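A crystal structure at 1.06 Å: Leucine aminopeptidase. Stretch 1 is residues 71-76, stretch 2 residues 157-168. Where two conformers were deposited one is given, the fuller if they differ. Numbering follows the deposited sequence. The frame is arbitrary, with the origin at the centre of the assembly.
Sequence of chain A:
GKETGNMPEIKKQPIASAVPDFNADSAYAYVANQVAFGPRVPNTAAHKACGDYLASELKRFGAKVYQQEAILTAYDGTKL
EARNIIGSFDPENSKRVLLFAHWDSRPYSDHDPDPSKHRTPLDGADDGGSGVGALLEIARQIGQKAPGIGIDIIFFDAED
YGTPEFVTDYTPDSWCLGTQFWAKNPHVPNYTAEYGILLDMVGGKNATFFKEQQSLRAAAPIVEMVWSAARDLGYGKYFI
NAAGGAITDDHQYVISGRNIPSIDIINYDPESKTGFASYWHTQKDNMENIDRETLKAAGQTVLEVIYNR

Stretch 1, residues 71-76: ILTAYD
Stretch 2 157-168: DAEDYGTPEFVT

Residues 71-76 leave a β-strand, extended through Thr73, and pass into a loop that runs alongside the irregular segment 157-168. The two segments advance in the same sense: Leu72 lies nearest Ala158 (CA to CA 8.2 Å), Ala74 nearest Tyr161 (CA to CA 6.7 Å) and Tyr75 nearest Thr163 (CA to CA 6.0 Å). Leu72, in the strand, and Ala74, in the loop just after it, point toward the second segment, while Ile71 and Thr73 remain out of its reach. Leu72, with chi1 m and chi2 t, brings CD1 to 4.3 Å from CB of Ala158, whose backbone is left-handed (57/40). CB of Ala74 packs 3.8 Å from CD1 of Tyr161.

Tyr75 dominates the contact. Its backbone turns to -55/-29, and chi1 p (74°) with chi2 -81° lays the ring against Tyr161 to Pro164 and Val167. CA of Thr163 sits over one face, 4.0 Å from the centroid of the Tyr75 ring and 13° off its normal, a CH-pi contact. At the ring edge, CD1 of Tyr75 approaches O of Tyr161 at 3.4 Å. CZ of Tyr75 meets CD of Pro164 at 3.4 Å, and CE2 of Tyr75 lies 4.0 Å from CG2 of Val167. A type I turn from Pro164 to Val167, closed by Val167 N to Pro164 O at 3.0 Å, returns Val167 (chi1 t) toward the ring.

The CA-to-CB bond of Tyr161 points sideways, and with chi1 at -145°, between wells, and chi2 at -67° the end of the side chain comes nearer; CE1 of Tyr75 lies at its edge, 4.3 Å from CD1 of Tyr161.

No direct hydrogen bond joins the segments; water does so instead. The oxygen of one water accepts from N of Tyr75 at 2.9 Å and the same water donates to O of Tyr161, 2.7 Å from its oxygen. The oxygen of another lies 3.0 Å from OD2 of Asp76 (chi1 p), to which it donates, and 2.7 Å from OH of Tyr161.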

# COMPACT_ATOMS: atom_id res chain seq x y z
N ILE A 71 -11.22 5.76 -16.21
CA ILE A 71 -10.49 6.98 -16.56
C ILE A 71 -10.66 7.99 -15.43
O ILE A 71 -11.80 8.43 -15.16
CB ILE A 71 -10.95 7.55 -17.91
CG1 ILE A 71 -11.01 6.44 -18.96
CG2 ILE A 71 -10.02 8.68 -18.35
CD1 ILE A 71 -9.61 5.91 -19.24
N LEU A 72 -9.56 8.33 -14.78
CA LEU A 72 -9.56 9.23 -13.65
C LEU A 72 -8.92 10.52 -14.09
O LEU A 72 -8.23 10.54 -15.09
CB LEU A 72 -8.82 8.60 -12.49
CG LEU A 72 -9.37 7.23 -12.08
CD1 LEU A 72 -8.60 6.68 -10.89
CD2 LEU A 72 -10.92 7.24 -11.79
N THR A 73 -9.20 11.60 -13.41
CA THR A 73 -8.70 12.92 -13.82
C THR A 73 -7.72 13.47 -12.80
O THR A 73 -8.07 13.64 -11.64
CB THR A 73 -9.84 13.89 -14.07
OG1 THR A 73 -10.72 13.30 -15.04
CG2 THR A 73 -9.32 15.26 -14.53
N ALA A 74 -6.48 13.68 -13.22
CA ALA A 74 -5.46 14.25 -12.36
C ALA A 74 -5.66 15.74 -12.16
O ALA A 74 -6.47 16.39 -12.87
CB ALA A 74 -4.06 14.00 -12.96
N TYR A 75 -4.91 16.28 -11.21
CA TYR A 75 -5.01 17.70 -10.84
C TYR A 75 -4.83 18.65 -12.02
O TYR A 75 -5.36 19.76 -12.00
CB TYR A 75 -3.97 18.04 -9.75
CG TYR A 75 -2.57 18.10 -10.30
CD1 TYR A 75 -1.80 16.94 -10.52
CD2 TYR A 75 -2.04 19.32 -10.69
CE1 TYR A 75 -0.58 17.01 -11.12
CE2 TYR A 75 -0.81 19.38 -11.30
CZ TYR A 75 -0.08 18.23 -11.53
OH TYR A 75 1.14 18.32 -12.15
N ASP A 76 -4.05 18.24 -13.03
CA ASP A 76 -3.71 19.08 -14.21
C ASP A 76 -4.64 18.78 -15.36
O ASP A 76 -4.42 19.27 -16.47
CB ASP A 76 -2.25 18.89 -14.63
CG ASP A 76 -1.91 17.51 -15.12
OD1 ASP A 76 -2.79 16.61 -15.07
OD2 ASP A 76 -0.77 17.36 -15.65
N ASP A 157 -4.64 2.16 -7.74
CA ASP A 157 -3.90 2.95 -8.71
C ASP A 157 -4.04 4.42 -8.46
O ASP A 157 -4.86 4.89 -7.66
CB ASP A 157 -4.42 2.63 -10.13
CG ASP A 157 -3.46 2.94 -11.25
OD1 ASP A 157 -2.31 3.37 -11.01
OD2 ASP A 157 -3.86 2.64 -12.40
N ALA A 158 -3.14 5.17 -9.08
CA ALA A 158 -3.24 6.62 -9.17
C ALA A 158 -3.32 7.25 -7.77
O ALA A 158 -4.01 8.26 -7.59
CB ALA A 158 -4.38 7.03 -10.06
N GLU A 159 -2.55 6.74 -6.83
CA GLU A 159 -2.48 7.32 -5.52
C GLU A 159 -1.56 8.53 -5.46
O GLU A 159 -1.78 9.42 -4.64
CB GLU A 159 -2.03 6.27 -4.50
CG GLU A 159 -1.90 6.78 -3.06
CD GLU A 159 -0.64 7.52 -2.69
OE1 GLU A 159 0.39 7.26 -3.35
OE2 GLU A 159 -0.71 8.37 -1.72
N ASP A 160 -0.50 8.48 -6.28
CA ASP A 160 0.66 9.36 -6.06
C ASP A 160 0.86 10.34 -7.23
O ASP A 160 2.00 10.73 -7.51
CB ASP A 160 1.92 8.54 -5.80
CG ASP A 160 2.78 9.12 -4.72
OD1 ASP A 160 2.40 10.08 -4.05
OD2 ASP A 160 3.86 8.61 -4.51
N TYR A 161 -0.24 10.80 -7.80
CA TYR A 161 -0.27 11.75 -8.92
C TYR A 161 -0.89 13.09 -8.45
O TYR A 161 -1.40 13.86 -9.25
CB TYR A 161 -1.05 11.14 -10.11
CG TYR A 161 -0.56 11.48 -11.51
CD1 TYR A 161 -0.63 12.78 -12.05
CD2 TYR A 161 -0.09 10.48 -12.35
CE1 TYR A 161 -0.24 13.01 -13.34
CE2 TYR A 161 0.27 10.71 -13.66
CZ TYR A 161 0.18 12.00 -14.14
OH TYR A 161 0.54 12.22 -15.47
N GLY A 162 -0.79 13.39 -7.17
CA GLY A 162 -1.31 14.63 -6.63
C GLY A 162 -0.45 15.82 -6.96
O GLY A 162 0.68 15.70 -7.45
N THR A 163 -1.00 17.00 -6.71
CA THR A 163 -0.36 18.27 -7.05
C THR A 163 1.08 18.29 -6.56
O THR A 163 1.33 18.10 -5.36
CB THR A 163 -1.11 19.44 -6.40
OG1 THR A 163 -2.49 19.36 -6.79
CG2 THR A 163 -0.50 20.78 -6.81
N PRO A 164 2.05 18.60 -7.44
CA PRO A 164 3.44 18.66 -6.99
C PRO A 164 3.81 20.01 -6.37
O PRO A 164 3.13 21.03 -6.57
CB PRO A 164 4.22 18.40 -8.26
CG PRO A 164 3.35 18.92 -9.33
CD PRO A 164 1.95 18.66 -8.90
N GLU A 165 4.94 20.01 -5.70
CA GLU A 165 5.40 21.19 -4.99
C GLU A 165 5.57 22.40 -5.90
O GLU A 165 5.41 23.51 -5.45
CB GLU A 165 6.73 20.91 -4.30
CG GLU A 165 6.63 19.87 -3.19
CD GLU A 165 5.76 20.34 -2.03
OE1 GLU A 165 6.23 21.19 -1.30
OE2 GLU A 165 4.61 19.86 -1.89
N PHE A 166 5.88 22.17 -7.18
CA PHE A 166 6.15 23.27 -8.11
C PHE A 166 4.90 23.80 -8.78
O PHE A 166 5.01 24.73 -9.59
CB PHE A 166 7.22 22.82 -9.14
CG PHE A 166 6.87 21.56 -9.90
CD1 PHE A 166 6.01 21.58 -10.97
CD2 PHE A 166 7.44 20.35 -9.57
CE1 PHE A 166 5.71 20.44 -11.67
CE2 PHE A 166 7.15 19.19 -10.26
CZ PHE A 166 6.27 19.21 -11.32
N VAL A 167 3.72 23.28 -8.46
CA VAL A 167 2.46 23.81 -8.97
C VAL A 167 1.76 24.58 -7.87
O VAL A 167 1.54 24.07 -6.78
CB VAL A 167 1.56 22.65 -9.48
CG1 VAL A 167 0.10 23.06 -9.71
CG2 VAL A 167 2.14 22.05 -10.78
N THR A 168 1.42 25.83 -8.15
CA THR A 168 0.79 26.72 -7.17
C THR A 168 -0.72 26.58 -7.07
O THR A 168 -1.27 26.81 -5.99
CB THR A 168 1.18 28.18 -7.44
OG1 THR A 168 0.73 28.53 -8.74
CG2 THR A 168 2.67 28.42 -7.30
O HOH W 1 -4.10 14.33 -9.27
O HOH W 2 0.44 14.74 -16.43